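Local coordinates for protein putative transcriptional regulator (Streptomyces coelicolor A3, PDB 2RA5) that probably acts as a GntR-family, DNA-binding transcriptional regulator whose UTRA domain holds a bound meso-tartaric acid in the crystal, at residues Val115-Thr118 with Ala119-Ala123. Residues are numbered along the deposited sequence; the frame is centred on the assembly and turned at random. Where two conformers were deposited one is given.
Sequences VPAT and AEIAA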
# COMPACT_ATOMS: atom_id res chain seq x y z
N VAL A 115 25.36 0.10 -14.55
CA VAL A 115 24.54 -0.83 -15.30
C VAL A 115 23.87 -0.06 -16.45
O VAL A 115 23.62 1.13 -16.33
CB VAL A 115 23.51 -1.47 -14.31
CG1 VAL A 115 22.14 -1.53 -14.88
CG2 VAL A 115 23.99 -2.84 -13.82
N PRO A 116 23.61 -0.73 -17.59
CA PRO A 116 22.89 -0.03 -18.67
C PRO A 116 21.39 -0.04 -18.44
O PRO A 116 20.88 -1.09 -18.08
CB PRO A 116 23.24 -0.88 -19.91
CG PRO A 116 23.59 -2.24 -19.34
CD PRO A 116 24.33 -1.92 -18.08
N ALA A 117 20.70 1.07 -18.65
CA ALA A 117 19.26 1.11 -18.41
C ALA A 117 18.45 0.24 -19.39
O ALA A 117 18.63 0.32 -20.60
CB ALA A 117 18.75 2.54 -18.42
N THR A 118 17.61 -0.63 -18.85
CA THR A 118 16.63 -1.37 -19.65
C THR A 118 15.52 -0.39 -19.96
O THR A 118 15.54 0.76 -19.50
CB THR A 118 16.00 -2.53 -18.86
OG1 THR A 118 15.41 -2.00 -17.66
CG2 THR A 118 17.08 -3.54 -18.47
N ALA A 119 14.54 -0.83 -20.73
CA ALA A 119 13.48 0.07 -21.16
C ALA A 119 12.67 0.55 -19.97
O ALA A 119 12.31 1.72 -19.91
CB ALA A 119 12.61 -0.58 -22.20
N GLU A 120 12.38 -0.37 -19.04
CA GLU A 120 11.62 -0.07 -17.83
C GLU A 120 12.33 0.97 -16.97
O GLU A 120 11.73 1.93 -16.50
CB GLU A 120 11.36 -1.35 -17.02
CG GLU A 120 10.79 -1.10 -15.61
CD GLU A 120 10.23 -2.36 -14.96
OE1 GLU A 120 10.25 -3.42 -15.61
OE2 GLU A 120 9.77 -2.28 -13.80
N ILE A 121 13.63 0.78 -16.78
CA ILE A 121 14.42 1.70 -15.98
C ILE A 121 14.54 3.05 -16.67
O ILE A 121 14.47 4.09 -16.02
CB ILE A 121 15.81 1.14 -15.62
CG1 ILE A 121 15.68 -0.08 -14.71
CG2 ILE A 121 16.66 2.21 -14.92
CD1 ILE A 121 16.93 -0.95 -14.72
N ALA A 122 14.73 3.03 -17.99
CA ALA A 122 14.88 4.27 -18.75
C ALA A 122 13.59 5.08 -18.67
O ALA A 122 13.58 6.28 -18.36
CB ALA A 122 15.20 3.94 -20.19
N ALA A 123 12.48 4.40 -18.92
CA ALA A 123 11.15 4.97 -18.72
C ALA A 123 10.96 5.61 -17.34
O ALA A 123 10.52 6.77 -17.26
CB ALA A 123 10.08 3.90 -18.97
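T118, at the N-cap position, caps the helix that opens at A119 through its side-chain hydroxyl, and its carbonyl oxygen separately accepts the first helical bond. Its OG1 accepts a weak but nearly straight bond from the backbone N of I121, 3.4 Å long with an N-H...O angle of 166°, and so caps one of the first-turn amides. With chi1 at 57°, OG1 sits between the backbone N and the carbonyl carbon, turned onto this amide, while CG2 lies beside the backbone N. The carbonyl O of T118 takes the N-H of A122 at 2.8 Å, the first i to i+4 bond of the helix.

I121 returns the contact with its side chain. CG1, beside its own backbone N at chi1 -65°, brings itself and CD1 up against T118 OG1, each 3.5 Å from it, so a methylene and a methyl flank the capping oxygen. The other branch, CG2, meets A117 CB, methyl to methyl, at 4.1 Å; A117 CB also touches A122 CB at 4.2 Å, and this methyl thus rests against two successive residues of the first turn. Cutting I121 back to an alanine removes CG1, CG2 and CD1 and would probably leave a gap beside A117 CB and T118 OG1 without its aliphatic flank, though the backbone capping bond could remain.

The turn links strand 106-116, an outermost strand of the six-stranded antiparallel sheet within this chain, to helix 119-125 in the UTRA domain. A117 also bonds through its backbone to D130 and S131, just before strand 132-142, and V115 pairs with V133 on that strand.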